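Local coordinates for vinylacetyl-CoA Delta-isomerase (Nitrosopumilus maritimus SCM1, PDB 6VJR) that dehydrates 4-hydroxybutyryl-CoA in an oxygen-tolerant manner, using a [4Fe-4S] cluster and FAD, and probably also isomerises vinylacetyl-CoA, at the interface of chains A and B and the interface of chains A and C. Residues are numbered along the deposited sequence; one frame, centred on the assembly and turned at random. Chains: chain A/B/C, Vinylacetyl-CoA Delta-isomerase.

Contact 1: the interface of chains A and B. Residues chain A 92, 301, 304-305, 308, 330; chain B 464, 467-468, 470, 491.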
loop_
_atom_site.group_PDB
_atom_site.type_symbol
_atom_site.label_atom_id
_atom_site.label_comp_id
_atom_site.label_asym_id
_atom_site.label_seq_id
_atom_site.Cartn_x
_atom_site.Cartn_y
_atom_site.Cartn_z
ATOM N N GLN A 92 17.464 2.500 -20.282
ATOM C CA GLN A 92 16.838 3.516 -21.120
ATOM C C GLN A 92 16.977 3.194 -22.611
ATOM O O GLN A 92 16.067 3.453 -23.378
ATOM C CB GLN A 92 17.427 4.887 -20.852
ATOM C CG GLN A 92 17.099 5.470 -19.493
ATOM C CD GLN A 92 17.595 6.886 -19.329
ATOM O OE1 GLN A 92 18.323 7.432 -20.171
ATOM N NE2 GLN A 92 17.120 7.505 -18.275
ATOM N N ASP A 301 11.881 4.380 -16.736
ATOM C CA ASP A 301 11.893 5.629 -17.492
ATOM C C ASP A 301 11.189 5.454 -18.844
ATOM O O ASP A 301 10.394 6.291 -19.274
ATOM C CB ASP A 301 13.336 6.065 -17.732
ATOM C CG ASP A 301 14.090 6.510 -16.482
ATOM O OD1 ASP A 301 13.435 6.991 -15.536
ATOM O OD2 ASP A 301 15.373 6.377 -16.466
ATOM N N ILE A 304 7.330 5.013 -18.231
ATOM C CA ILE A 304 6.766 6.310 -17.890
ATOM C C ILE A 304 6.594 7.134 -19.172
ATOM O O ILE A 304 5.557 7.734 -19.452
ATOM C CB ILE A 304 7.647 7.023 -16.865
ATOM C CG1 ILE A 304 7.607 6.335 -15.519
ATOM C CG2 ILE A 304 7.285 8.502 -16.798
ATOM C CD1 ILE A 304 8.710 6.772 -14.581
ATOM N N GLY A 305 7.637 7.136 -20.001
ATOM C CA GLY A 305 7.579 7.804 -21.276
ATOM C C GLY A 305 6.458 7.257 -22.174
ATOM O O GLY A 305 5.802 8.028 -22.878
ATOM N N ALA A 308 3.114 8.535 -20.815
ATOM C CA ALA A 308 2.943 9.956 -21.124
ATOM C C ALA A 308 2.603 10.136 -22.598
ATOM O O ALA A 308 1.812 11.015 -22.961
ATOM C CB ALA A 308 4.163 10.758 -20.736
ATOM N N THR A 330 7.099 8.003 -11.257
ATOM C CA THR A 330 8.438 8.589 -11.184
ATOM C C THR A 330 9.025 8.455 -9.772
ATOM O O THR A 330 10.191 8.044 -9.593
ATOM C CB THR A 330 8.387 10.074 -11.590
ATOM O OG1 THR A 330 7.986 10.186 -12.957
ATOM C CG2 THR A 330 9.724 10.735 -11.435
ATOM N N VAL B 464 9.698 14.433 -18.579
ATOM C CA VAL B 464 8.768 13.566 -19.274
ATOM C C VAL B 464 8.923 13.625 -20.803
ATOM O O VAL B 464 8.666 12.627 -21.477
ATOM C CB VAL B 464 7.329 13.834 -18.798
ATOM C CG1 VAL B 464 6.740 15.147 -19.306
ATOM C CG2 VAL B 464 6.451 12.670 -19.157
ATOM N N LYS B 467 11.714 11.199 -21.571
ATOM C CA LYS B 467 11.227 9.844 -21.429
ATOM C C LYS B 467 10.320 9.432 -22.583
ATOM O O LYS B 467 10.377 8.291 -23.029
ATOM C CB LYS B 467 10.573 9.656 -20.064
ATOM C CG LYS B 467 11.588 9.820 -18.908
ATOM C CD LYS B 467 10.974 9.690 -17.519
ATOM C CE LYS B 467 11.994 10.006 -16.481
ATOM N NZ LYS B 467 11.398 9.852 -15.178
ATOM N N LYS B 468 9.445 10.361 -23.022
ATOM C CA LYS B 468 8.622 10.093 -24.201
ATOM C C LYS B 468 9.508 9.686 -25.381
ATOM O O LYS B 468 9.206 8.754 -26.118
ATOM C CB LYS B 468 7.759 11.289 -24.561
ATOM C CG LYS B 468 6.625 11.521 -23.541
ATOM C CD LYS B 468 5.923 12.852 -23.778
ATOM C CE LYS B 468 5.008 12.790 -24.917
ATOM N NZ LYS B 468 4.345 14.103 -25.102
ATOM N N LEU B 470 12.527 8.316 -25.281
ATOM C CA LEU B 470 13.036 6.964 -25.048
ATOM C C LEU B 470 12.047 5.921 -25.541
ATOM O O LEU B 470 12.446 4.938 -26.172
ATOM C CB LEU B 470 13.331 6.671 -23.595
ATOM C CG LEU B 470 14.369 7.547 -22.894
ATOM C CD1 LEU B 470 14.380 7.214 -21.402
ATOM C CD2 LEU B 470 15.712 7.378 -23.533
ATOM N N PHE B 491 18.954 14.272 -15.156
ATOM C CA PHE B 491 19.698 13.220 -15.839
ATOM C C PHE B 491 21.138 13.661 -16.115
ATOM O O PHE B 491 22.027 12.803 -16.241
ATOM C CB PHE B 491 18.967 12.710 -17.075
ATOM C CG PHE B 491 17.825 11.776 -16.767
ATOM C CD1 PHE B 491 17.867 10.958 -15.647
ATOM C CD2 PHE B 491 16.726 11.668 -17.606
ATOM C CE1 PHE B 491 16.805 10.123 -15.345
ATOM C CE2 PHE B 491 15.681 10.822 -17.269
ATOM C CZ PHE B 491 15.741 10.034 -16.170
HETATM O O HOH W 1 15.224 4.434 -25.918
HETATM O O HOH W 2 11.889 8.055 -12.975
#

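Contact 2: the interface of chains A and B. Residues chain A 92-95, 246-248, 250, 302, 305-306, 424, 427; chain B 470-472, 474-475.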
loop_
_atom_site.group_PDB
_atom_site.type_symbol
_atom_site.label_atom_id
_atom_site.label_comp_id
_atom_site.label_asym_id
_atom_site.label_seq_id
_atom_site.Cartn_x
_atom_site.Cartn_y
_atom_site.Cartn_z
ATOM N N GLN A 92 17.464 2.500 -20.282
ATOM C CA GLN A 92 16.838 3.516 -21.120
ATOM C C GLN A 92 16.977 3.194 -22.611
ATOM O O GLN A 92 16.067 3.453 -23.378
ATOM C CB GLN A 92 17.427 4.887 -20.852
ATOM C CG GLN A 92 17.099 5.470 -19.493
ATOM C CD GLN A 92 17.595 6.886 -19.329
ATOM O OE1 GLN A 92 18.323 7.432 -20.171
ATOM N NE2 GLN A 92 17.120 7.505 -18.275
ATOM N N ASN A 93 18.177 2.744 -23.034
ATOM C CA ASN A 93 18.490 2.537 -24.426
ATOM C C ASN A 93 17.880 1.273 -25.025
ATOM O O ASN A 93 17.652 1.254 -26.242
ATOM C CB ASN A 93 19.989 2.480 -24.634
ATOM C CG ASN A 93 20.695 3.784 -24.391
ATOM O OD1 ASN A 93 20.069 4.816 -24.157
ATOM N ND2 ASN A 93 22.014 3.745 -24.539
ATOM N N THR A 94 17.586 0.272 -24.183
ATOM C CA THR A 94 17.165 -1.019 -24.676
ATOM C C THR A 94 15.771 -1.392 -24.199
ATOM O O THR A 94 15.111 -2.168 -24.883
ATOM C CB THR A 94 18.135 -2.125 -24.315
ATOM O OG1 THR A 94 18.127 -2.355 -22.918
ATOM C CG2 THR A 94 19.544 -1.902 -24.847
ATOM N N GLY A 95 15.382 -0.897 -23.035
ATOM C CA GLY A 95 14.103 -1.267 -22.459
ATOM C C GLY A 95 14.009 -2.737 -22.101
ATOM O O GLY A 95 12.909 -3.283 -21.948
ATOM N N GLY A 246 6.086 -4.756 -29.907
ATOM C CA GLY A 246 6.188 -3.638 -28.974
ATOM C C GLY A 246 7.573 -3.025 -28.973
ATOM O O GLY A 246 7.745 -1.859 -29.337
ATOM N N ASN A 247 8.551 -3.806 -28.512
ATOM C CA ASN A 247 9.960 -3.494 -28.645
ATOM C C ASN A 247 10.563 -4.560 -29.546
ATOM O O ASN A 247 10.885 -5.675 -29.113
ATOM C CB ASN A 247 10.589 -3.519 -27.265
ATOM C CG ASN A 247 12.060 -3.183 -27.227
ATOM O OD1 ASN A 247 12.771 -3.219 -28.247
ATOM N ND2 ASN A 247 12.511 -2.827 -26.026
ATOM N N ALA A 248 10.684 -4.229 -30.836
ATOM C CA ALA A 248 11.074 -5.260 -31.787
ATOM C C ALA A 248 12.592 -5.494 -31.802
ATOM O O ALA A 248 13.041 -6.583 -32.192
ATOM C CB ALA A 248 10.597 -4.902 -33.147
ATOM N N PHE A 250 14.893 -5.305 -29.194
ATOM C CA PHE A 250 15.567 -5.756 -27.990
ATOM C C PHE A 250 14.666 -6.657 -27.163
ATOM O O PHE A 250 13.493 -6.389 -27.021
ATOM C CB PHE A 250 16.008 -4.559 -27.143
ATOM C CG PHE A 250 16.896 -3.578 -27.875
ATOM C CD1 PHE A 250 18.190 -3.936 -28.191
ATOM C CD2 PHE A 250 16.451 -2.296 -28.163
ATOM C CE1 PHE A 250 19.038 -3.026 -28.801
ATOM C CE2 PHE A 250 17.293 -1.401 -28.769
ATOM C CZ PHE A 250 18.596 -1.744 -29.053
ATOM N N VAL A 302 11.452 4.342 -19.518
ATOM C CA VAL A 302 10.800 4.014 -20.791
ATOM C C VAL A 302 9.285 3.869 -20.598
ATOM O O VAL A 302 8.521 4.423 -21.376
ATOM C CB VAL A 302 11.424 2.750 -21.416
ATOM C CG1 VAL A 302 10.633 2.283 -22.627
ATOM C CG2 VAL A 302 12.887 2.940 -21.765
ATOM N N GLY A 305 7.637 7.136 -20.001
ATOM C CA GLY A 305 7.579 7.804 -21.276
ATOM C C GLY A 305 6.458 7.257 -22.174
ATOM O O GLY A 305 5.802 8.028 -22.878
ATOM N N ALA A 306 6.262 5.935 -22.182
ATOM C CA ALA A 306 5.202 5.346 -22.972
ATOM C C ALA A 306 3.834 5.779 -22.458
ATOM O O ALA A 306 2.962 6.113 -23.267
ATOM C CB ALA A 306 5.337 3.874 -22.989
ATOM N N ILE A 424 2.800 2.594 -29.626
ATOM C CA ILE A 424 3.062 2.904 -28.227
ATOM C C ILE A 424 2.231 1.965 -27.329
ATOM O O ILE A 424 2.711 1.496 -26.304
ATOM C CB ILE A 424 2.897 4.391 -27.874
ATOM C CG1 ILE A 424 3.734 4.705 -26.632
ATOM C CG2 ILE A 424 1.437 4.794 -27.718
ATOM C CD1 ILE A 424 5.221 4.788 -26.923
ATOM N N LEU A 427 4.090 -1.234 -27.105
ATOM C CA LEU A 427 5.211 -1.107 -26.193
ATOM C C LEU A 427 4.767 -1.339 -24.742
ATOM O O LEU A 427 5.419 -2.095 -23.982
ATOM C CB LEU A 427 6.010 0.167 -26.398
ATOM C CG LEU A 427 7.233 0.310 -25.499
ATOM C CD1 LEU A 427 8.266 -0.776 -25.734
ATOM C CD2 LEU A 427 7.836 1.683 -25.682
ATOM N N LEU B 470 12.527 8.316 -25.281
ATOM C CA LEU B 470 13.036 6.964 -25.048
ATOM C C LEU B 470 12.047 5.921 -25.541
ATOM O O LEU B 470 12.446 4.938 -26.172
ATOM C CB LEU B 470 13.331 6.671 -23.595
ATOM C CG LEU B 470 14.369 7.547 -22.894
ATOM C CD1 LEU B 470 14.380 7.214 -21.402
ATOM C CD2 LEU B 470 15.712 7.378 -23.533
ATOM N N ALA B 471 10.777 6.115 -25.152
ATOM C CA ALA B 471 9.755 5.155 -25.489
ATOM C C ALA B 471 9.480 5.152 -27.000
ATOM O O ALA B 471 9.376 4.087 -27.622
ATOM C CB ALA B 471 8.501 5.435 -24.700
ATOM N N LYS B 472 9.390 6.335 -27.610
ATOM C CA LYS B 472 9.154 6.409 -29.046
ATOM C C LYS B 472 10.259 5.682 -29.829
ATOM O O LYS B 472 9.975 4.927 -30.762
ATOM C CB LYS B 472 9.001 7.859 -29.509
ATOM C CG LYS B 472 7.675 8.460 -29.110
ATOM C CD LYS B 472 7.556 9.936 -29.477
ATOM C CE LYS B 472 6.246 10.530 -29.157
ATOM N NZ LYS B 472 6.151 11.889 -29.720
ATOM N N LEU B 474 12.054 3.092 -28.860
ATOM C CA LEU B 474 11.896 1.658 -28.725
ATOM C C LEU B 474 10.669 1.142 -29.472
ATOM O O LEU B 474 10.700 0.022 -29.937
ATOM C CB LEU B 474 11.915 1.243 -27.277
ATOM C CG LEU B 474 13.278 1.444 -26.650
ATOM C CD1 LEU B 474 13.239 1.300 -25.138
ATOM C CD2 LEU B 474 14.367 0.565 -27.259
ATOM N N ALA B 475 9.611 1.949 -29.576
ATOM C CA ALA B 475 8.392 1.567 -30.270
ATOM C C ALA B 475 8.480 1.730 -31.782
ATOM O O ALA B 475 7.559 1.360 -32.499
ATOM C CB ALA B 475 7.223 2.374 -29.764
HETATM O O HOH W 3 15.224 4.434 -25.918
HETATM O O HOH W 4 9.847 -1.705 -31.972
HETATM O O HOH W 5 12.996 -1.572 -30.357
#

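Contact 3: the interface of chains A and C. Residues chain A 236, 239, 244, 393, 395-396, 426; chain C 22-24, 230, 235.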
loop_
_atom_site.group_PDB
_atom_site.type_symbol
_atom_site.label_atom_id
_atom_site.label_comp_id
_atom_site.label_asym_id
_atom_site.label_seq_id
_atom_site.Cartn_x
_atom_site.Cartn_y
_atom_site.Cartn_z
ATOM N N ARG A 236 5.682 -13.731 -31.136
ATOM C CA ARG A 236 5.427 -12.576 -31.967
ATOM C C ARG A 236 6.683 -12.191 -32.741
ATOM O O ARG A 236 6.601 -11.599 -33.837
ATOM C CB ARG A 236 4.942 -11.386 -31.150
ATOM C CG ARG A 236 3.551 -11.654 -30.594
ATOM C CD ARG A 236 2.960 -10.445 -29.983
ATOM N NE ARG A 236 1.681 -10.670 -29.308
ATOM C CZ ARG A 236 0.946 -9.734 -28.753
ATOM N NH1 ARG A 236 1.301 -8.487 -28.848
ATOM N NH2 ARG A 236 -0.185 -10.031 -28.087
ATOM N N GLU A 239 6.778 -13.776 -36.101
ATOM C CA GLU A 239 5.770 -13.346 -37.055
ATOM C C GLU A 239 6.337 -12.190 -37.870
ATOM O O GLU A 239 7.107 -11.391 -37.356
ATOM C CB GLU A 239 4.503 -12.802 -36.387
ATOM C CG GLU A 239 3.822 -13.714 -35.368
ATOM C CD GLU A 239 2.820 -12.959 -34.476
ATOM O OE1 GLU A 239 2.255 -13.641 -33.559
ATOM O OE2 GLU A 239 2.600 -11.694 -34.692
ATOM N N ASP A 244 3.540 -5.574 -33.446
ATOM C CA ASP A 244 2.933 -6.321 -32.350
ATOM C C ASP A 244 3.965 -6.766 -31.313
ATOM O O ASP A 244 3.625 -7.046 -30.177
ATOM C CB ASP A 244 2.068 -7.456 -32.871
ATOM C CG ASP A 244 0.874 -7.004 -33.693
ATOM O OD1 ASP A 244 0.559 -5.804 -33.600
ATOM O OD2 ASP A 244 0.287 -7.848 -34.429
ATOM N N SER A 393 -4.335 -7.046 -34.621
ATOM C CA SER A 393 -2.994 -7.323 -35.112
ATOM C C SER A 393 -2.558 -6.348 -36.206
ATOM O O SER A 393 -3.365 -5.735 -36.904
ATOM C CB SER A 393 -2.923 -8.741 -35.666
ATOM O OG SER A 393 -3.504 -8.848 -36.969
ATOM N N LYS A 395 -1.293 -7.367 -38.958
ATOM C CA LYS A 395 -1.816 -7.958 -40.193
ATOM C C LYS A 395 -3.202 -7.408 -40.536
ATOM O O LYS A 395 -3.494 -7.177 -41.711
ATOM C CB LYS A 395 -1.849 -9.479 -40.077
ATOM C CG LYS A 395 -0.466 -10.094 -40.163
ATOM C CD LYS A 395 -0.491 -11.607 -40.071
ATOM C CE LYS A 395 0.772 -12.258 -40.534
ATOM N NZ LYS A 395 1.899 -11.855 -39.715
ATOM N N ASP A 396 -4.044 -7.164 -39.514
ATOM C CA ASP A 396 -5.313 -6.484 -39.739
ATOM C C ASP A 396 -5.124 -5.017 -40.117
ATOM O O ASP A 396 -5.801 -4.527 -41.011
ATOM C CB ASP A 396 -6.227 -6.772 -38.557
ATOM C CG ASP A 396 -6.519 -8.258 -38.437
ATOM O OD1 ASP A 396 -7.108 -8.803 -39.392
ATOM O OD2 ASP A 396 -6.107 -8.869 -37.439
ATOM N N ARG A 426 1.417 -1.139 -28.054
ATOM C CA ARG A 426 2.157 -2.413 -28.094
ATOM C C ARG A 426 3.379 -2.375 -27.169
ATOM O O ARG A 426 3.721 -3.371 -26.560
ATOM C CB ARG A 426 2.543 -2.809 -29.522
ATOM C CG ARG A 426 1.315 -3.255 -30.320
ATOM C CD ARG A 426 0.729 -4.535 -29.768
ATOM N NE ARG A 426 -0.203 -5.095 -30.738
ATOM C CZ ARG A 426 -1.391 -5.662 -30.412
ATOM N NH1 ARG A 426 -1.608 -6.018 -29.168
ATOM N NH2 ARG A 426 -2.271 -5.933 -31.365
ATOM N N PHE C 22 -5.937 -11.659 -37.984
ATOM C CA PHE C 22 -4.632 -11.820 -38.619
ATOM C C PHE C 22 -4.715 -11.670 -40.145
ATOM O O PHE C 22 -3.969 -12.337 -40.866
ATOM C CB PHE C 22 -3.991 -13.161 -38.242
ATOM C CG PHE C 22 -3.719 -13.327 -36.750
ATOM C CD1 PHE C 22 -3.164 -12.284 -35.991
ATOM C CD2 PHE C 22 -4.048 -14.504 -36.093
ATOM C CE1 PHE C 22 -2.890 -12.449 -34.638
ATOM C CE2 PHE C 22 -3.780 -14.638 -34.741
ATOM C CZ PHE C 22 -3.253 -13.599 -34.010
ATOM N N GLY C 23 -5.560 -10.750 -40.598
ATOM C CA GLY C 23 -5.617 -10.368 -41.997
ATOM C C GLY C 23 -6.339 -11.396 -42.866
ATOM O O GLY C 23 -6.195 -11.367 -44.088
ATOM N N GLU C 24 -7.233 -12.186 -42.248
ATOM C CA GLU C 24 -8.019 -13.160 -42.977
ATOM C C GLU C 24 -9.429 -13.156 -42.407
ATOM O O GLU C 24 -9.578 -12.971 -41.217
ATOM C CB GLU C 24 -7.476 -14.584 -42.850
ATOM C CG GLU C 24 -6.042 -14.785 -43.297
ATOM C CD GLU C 24 -5.642 -16.254 -43.203
ATOM O OE1 GLU C 24 -6.383 -17.089 -42.637
ATOM O OE2 GLU C 24 -4.584 -16.565 -43.726
ATOM N N ARG C 230 -6.153 -8.911 -30.478
ATOM C CA ARG C 230 -5.103 -9.788 -29.983
ATOM C C ARG C 230 -5.183 -9.918 -28.457
ATOM O O ARG C 230 -5.716 -9.083 -27.750
ATOM C CB ARG C 230 -3.700 -9.339 -30.396
ATOM C CG ARG C 230 -3.422 -9.386 -31.882
ATOM C CD ARG C 230 -1.941 -9.454 -32.170
ATOM N NE ARG C 230 -1.382 -10.763 -31.822
ATOM C CZ ARG C 230 -0.270 -11.280 -32.347
ATOM N NH1 ARG C 230 0.465 -10.561 -33.191
ATOM N NH2 ARG C 230 0.075 -12.511 -32.055
ATOM N N THR C 235 -1.576 -16.750 -29.628
ATOM C CA THR C 235 -1.303 -17.760 -30.632
ATOM C C THR C 235 -0.837 -19.080 -30.023
ATOM O O THR C 235 -0.762 -20.089 -30.743
ATOM C CB THR C 235 -0.320 -17.261 -31.692
ATOM O OG1 THR C 235 0.877 -16.887 -31.033
ATOM C CG2 THR C 235 -0.890 -16.121 -32.513
HETATM O O HOH W 6 -4.126 -6.516 -27.886
HETATM O O HOH W 7 2.661 -16.088 -32.937
#

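Contact 1: the interface of chains A and B
Helix 464-475 of chain B lies against helix 295-314 of chain A in this patch of the two-fold symmetric A-B interface of the deposited assembly, and B:Lys467 runs from A:Gly305 past A:Ile304 to the carboxylate of A:Asp301. Its CG stands anti to the carbonyl carbon (chi1 -64°) and the chain beyond is extended. CB, 3.5 Å from the backbone O of A:Asp301, also touches CA of A:Gly305, where the lack of a side chain probably allows the close approach of the helices. CG passes the same O, and CD then packs 3.9 Å from CG2 of A:Ile304, the two side chains lying side by side and pointing the same way. CE passes the carboxylate of A:Asp301, and NZ makes a salt bridge of 3.5 Å to OD1, backed by a water between the same two atoms. The other carboxylate oxygen, OD2, accepts a nearly straight hydrogen bond of 2.8 Å from NE2 of A:Gln92, which approaches from above the carboxylate plane. An alanine in place of A:Asp301 would probably leave the B:Lys467 ammonium without this countercharge and the A:Gln92 amide less firmly oriented. The B:Leu470 side chain crosses A:Gln92 obliquely, its CD1 3.8 Å from CG. At the other end CB of A:Ala308 presses tightly on CG2 of B:Val464 at 3.4 Å. A:Gln92 and B:Phe491 meet tip to tip, amide and ring planes 72° apart, NE2 over the rim of one ring face, 3.6 Å from CZ.

Contact 2: the interface of chains A and B
B:Leu474 forms the apolar centre of this knob-in-pocket helix packing, its branched tip inserted among helices 77-94 and 295-314 and the loop around A:Phe250. With CG anti to the carbonyl carbon (chi1 -68°), the side chain sends its two methyls different ways. CD1 goes to A:Gly95 and to both methyls of A:Val302, whose side chain crosses it at about a right angle. CD2 touches CD2 of A:Phe250 at 3.7 Å and lies 3.5 Å from the backbone O of A:Asn93. One turn earlier, CB of B:Ala471 fits closely against helix 295-314, 3.4 Å from N of A:Ala306, while CD2 of A:Leu427 and CD1 of A:Ile424 approach the same methyl from helix 418-432.

Further out, A:Asn247 braces the pocket: its ND2 gives an in-plane hydrogen bond of 2.9 Å to O of A:Thr94, and its OD1 accepts from N of A:Phe250, which comes from above the carbonyl plane. At the rim the two chains meet through water. The backbone O of B:Leu474 contacts two waters, one shared with OD1 of A:Asn247 and the other with N of A:Ala248; a further water joins O of A:Gln92 to O of B:Leu470. The patch probably helps hold the end of helix 464-475 on the neighbouring subunit through apolar fit and bridging water.

Contact 3: the interface of chains A and C
In this enzyme of the 4-hydroxyphenylacetate 3-hydroxylase family, an arginine-carboxylate pair anchors a polar patch between chains A and C. C:Arg230 meets A:Glu239 end-on and nearly coplanar: NH2 bonds OE1 at 2.9 Å and NH1 bonds OE2 at 2.8 Å, each on the syn lone pair. NH1 also reaches OD2 of A:Asp244 at 3.0 Å, from above the carboxylate plane. On chain A, NE of A:Arg426 holds OD1 of this aspartate, and NH1 of A:Arg236 bonds its backbone O.

A:Arg236 stacks on one face of the C:Arg230 guanidinium, its NE 3.6 Å above the centre and the planes 25° apart, while CE1 of C:Phe22 points at the other. The two carboxylates probably offset the like-charge repulsion.

Backbone recognition falls to A:Asp396. OD1 takes N of C:Gly23 from well above the carboxylate plane (53°), and OD2 takes N of C:Phe22 on its syn lone pair in a bent bond (133° at H), both at 2.8 Å. OD2 also accepts from OG of A:Ser393. For apolar contact, CB of A:Ser393 meets CD1 of C:Phe22 and CD of C:Arg230, and CB of A:Lys395 lies along the C:Phe22 backbone. Waters link OE1 of A:Glu239 to OG1 of C:Thr235 and NH1 of A:Arg426 to O of C:Arg230.

Contact 1 and contact 2 are neighbouring stretches of one A-B interface, the centres of their C-alpha atoms about 10 Å apart, and they share A:Gln92, A:Gly305 and B:Leu470. Helix 464-475 of chain B runs through both, against helices 77-94 and 295-314 of chain A. Contact 3 faces a different subunit, about 19 Å from contact 2 and 27 Å from contact 1, C-alpha centre to C-alpha centre. Helix 418-432 connects contacts 2 and 3 within chain A, giving A:Ile424 and A:Leu427 to contact 2 and A:Arg426 to contact 3. Each chain thus touches two partners through separate two-fold interfaces, consistent with the four-chain deposited assembly.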